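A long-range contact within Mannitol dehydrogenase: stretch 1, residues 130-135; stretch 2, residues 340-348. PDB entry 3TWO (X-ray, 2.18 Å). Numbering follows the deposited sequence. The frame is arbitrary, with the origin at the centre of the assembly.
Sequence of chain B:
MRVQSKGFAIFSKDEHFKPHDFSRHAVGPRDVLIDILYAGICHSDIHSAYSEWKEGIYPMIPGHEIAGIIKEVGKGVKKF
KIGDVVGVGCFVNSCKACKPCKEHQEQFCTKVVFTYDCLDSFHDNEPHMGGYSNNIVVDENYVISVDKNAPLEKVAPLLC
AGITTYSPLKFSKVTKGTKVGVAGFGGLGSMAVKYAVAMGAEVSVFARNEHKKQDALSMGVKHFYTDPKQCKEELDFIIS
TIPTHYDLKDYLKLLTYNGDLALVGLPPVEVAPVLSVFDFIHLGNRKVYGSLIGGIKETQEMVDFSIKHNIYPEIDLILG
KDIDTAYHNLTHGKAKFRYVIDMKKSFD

Stretch 1 130-135: GGYSNN
Stretch 2, residues 340-348: VIDMKKSFD

No hydrogen bond joins these two stretches, although the loop meets its partner largely through backbone atoms; the 249 Å² they bury together is held by van der Waals packing, centred on Met-343. The touching residues lie at least 209 positions apart in sequence, and the closest CA pair in register is Asn-134 with Met-343, at 6.5 Å.

Stretch 1 turns at Gly-131 (phi/psi -91/-7°) and Tyr-132 (-76/57°), with a weak bond from Ser-133 N to Gly-131 O at 2.8 Å. Ser-133 is then extended (-157/174°), Asn-134 bends (-89/-15°) and Asn-135 is extended again (-159/172°). Because the CB of Ser-133 points away, this residue offers backbone to stretch 2: its O lies 3.3 Å from Met-343 CG and its C 4.2 Å from Phe-347 CE2.

Stretch 2 ends its strand at Asp-342 and enters a short helix, 343-346. Asp-342 (chi1 t) caps the helix, its OD1 accepting from Lys-345 N at 3.1 Å, while its O receives Ser-346 N at 3.1 Å and Ser-346 OG at 2.9 Å. Phe-347 N donates to Met-343 O at 3.1 Å, and Phe-347 leaves helical conformation at -106/27°.

Ile-341, Met-343 and Phe-347 all point toward the loop. Ile-341 (m, t) sets CD1 over one face of the Tyr-132 ring (chi1 m, chi2 -12°), 4.2 Å from the centroid of that ring and 25° off its normal, a CH-pi contact. The t, p, p rotamer of Met-343 folds its thioether along the loop, bringing SD to 4.2 Å from Tyr-132 C and CE to 4.0 Å from Gly-131 O. Phe-347 (m, chi2 -64°) approaches Asn-134 (chi1 p) obliquely, with CD2 4.0 Å from Asn-134 CB.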

# COMPACT_ATOMS: atom_id res chain seq x y z
N GLY B 130 4.23 -24.85 20.91
CA GLY B 130 4.91 -24.92 19.62
C GLY B 130 5.90 -26.06 19.42
O GLY B 130 5.83 -27.13 20.09
N GLY B 131 6.86 -25.77 18.54
CA GLY B 131 7.75 -26.76 18.02
C GLY B 131 9.04 -26.97 18.78
O GLY B 131 9.75 -27.94 18.45
N TYR B 132 9.35 -26.14 19.80
CA TYR B 132 10.56 -26.44 20.65
C TYR B 132 10.26 -27.58 21.62
O TYR B 132 10.34 -27.40 22.82
CB TYR B 132 11.07 -25.23 21.49
CG TYR B 132 11.43 -23.95 20.78
CD1 TYR B 132 11.56 -23.88 19.37
CD2 TYR B 132 11.68 -22.81 21.52
CE1 TYR B 132 11.89 -22.64 18.72
CE2 TYR B 132 12.07 -21.56 20.87
CZ TYR B 132 12.14 -21.49 19.49
OH TYR B 132 12.43 -20.26 18.89
N SER B 133 9.85 -28.73 21.12
CA SER B 133 9.33 -29.80 21.97
C SER B 133 9.50 -31.12 21.23
O SER B 133 9.86 -31.11 20.04
CB SER B 133 7.84 -29.54 22.26
OG SER B 133 7.03 -29.66 21.09
N ASN B 134 9.20 -32.24 21.90
CA ASN B 134 9.52 -33.54 21.32
C ASN B 134 8.42 -34.10 20.44
O ASN B 134 8.65 -35.05 19.71
CB ASN B 134 9.93 -34.57 22.42
CG ASN B 134 8.81 -34.88 23.42
OD1 ASN B 134 8.83 -35.92 24.10
ND2 ASN B 134 7.87 -33.99 23.54
N ASN B 135 7.22 -33.52 20.52
CA ASN B 135 6.13 -34.02 19.69
C ASN B 135 5.07 -32.95 19.55
O ASN B 135 5.14 -31.93 20.25
CB ASN B 135 5.54 -35.34 20.29
CG ASN B 135 4.89 -35.14 21.65
OD1 ASN B 135 4.23 -34.12 21.90
ND2 ASN B 135 5.03 -36.14 22.54
N VAL B 340 18.71 -24.08 13.72
CA VAL B 340 17.78 -25.19 13.78
C VAL B 340 18.12 -26.10 14.97
O VAL B 340 19.30 -26.48 15.15
CB VAL B 340 17.76 -26.00 12.51
CG1 VAL B 340 16.94 -27.25 12.76
CG2 VAL B 340 17.20 -25.17 11.33
N ILE B 341 17.10 -26.43 15.77
CA ILE B 341 17.33 -27.25 16.97
C ILE B 341 17.24 -28.72 16.62
O ILE B 341 16.28 -29.17 16.01
CB ILE B 341 16.34 -26.96 18.11
CG1 ILE B 341 16.37 -25.46 18.51
CG2 ILE B 341 16.67 -27.87 19.33
CD1 ILE B 341 15.16 -25.03 19.32
N ASP B 342 18.25 -29.47 17.01
CA ASP B 342 18.22 -30.89 16.78
C ASP B 342 17.52 -31.50 18.00
O ASP B 342 18.11 -31.63 19.09
CB ASP B 342 19.65 -31.39 16.48
CG ASP B 342 19.77 -32.89 16.50
OD1 ASP B 342 18.87 -33.59 16.98
OD2 ASP B 342 20.83 -33.34 16.07
N MET B 343 16.23 -31.77 17.83
CA MET B 343 15.37 -32.10 18.93
C MET B 343 15.66 -33.47 19.55
O MET B 343 15.65 -33.61 20.79
CB MET B 343 13.89 -31.97 18.58
CG MET B 343 13.03 -31.82 19.80
SD MET B 343 13.31 -30.21 20.61
CE MET B 343 13.51 -29.16 19.21
N LYS B 344 15.94 -34.46 18.71
CA LYS B 344 16.38 -35.74 19.25
C LYS B 344 17.57 -35.61 20.19
O LYS B 344 17.57 -36.21 21.26
CB LYS B 344 16.79 -36.69 18.12
CG LYS B 344 15.68 -37.44 17.46
CD LYS B 344 14.97 -38.40 18.42
CE LYS B 344 13.53 -37.91 18.68
NZ LYS B 344 12.68 -39.11 18.82
N LYS B 345 18.60 -34.87 19.79
CA LYS B 345 19.79 -34.81 20.66
C LYS B 345 19.52 -33.97 21.91
O LYS B 345 20.13 -34.18 22.94
CB LYS B 345 21.00 -34.22 19.97
CG LYS B 345 21.54 -34.96 18.80
CD LYS B 345 23.04 -34.50 18.61
CE LYS B 345 23.57 -34.68 17.17
NZ LYS B 345 23.88 -36.11 16.79
N SER B 346 18.62 -33.02 21.80
CA SER B 346 18.28 -32.20 22.93
C SER B 346 17.62 -33.04 23.98
O SER B 346 17.79 -32.75 25.15
CB SER B 346 17.36 -31.03 22.54
OG SER B 346 18.01 -30.17 21.63
N PHE B 347 16.91 -34.09 23.58
CA PHE B 347 16.24 -34.93 24.58
C PHE B 347 16.81 -36.27 24.89
O PHE B 347 16.08 -37.12 25.29
CB PHE B 347 14.72 -35.04 24.34
CG PHE B 347 13.99 -33.78 24.64
CD1 PHE B 347 13.97 -33.27 25.95
CD2 PHE B 347 13.39 -33.07 23.61
CE1 PHE B 347 13.31 -32.03 26.24
CE2 PHE B 347 12.72 -31.87 23.87
CZ PHE B 347 12.69 -31.33 25.20
N ASP B 348 18.11 -36.45 24.72
CA ASP B 348 18.82 -37.66 25.23
C ASP B 348 18.70 -37.98 26.74
O ASP B 348 18.82 -37.14 27.62
CB ASP B 348 20.30 -37.59 24.88
CG ASP B 348 20.53 -37.75 23.43
OD1 ASP B 348 19.65 -38.31 22.76
OD2 ASP B 348 21.58 -37.30 22.94
OXT ASP B 348 18.51 -39.14 27.14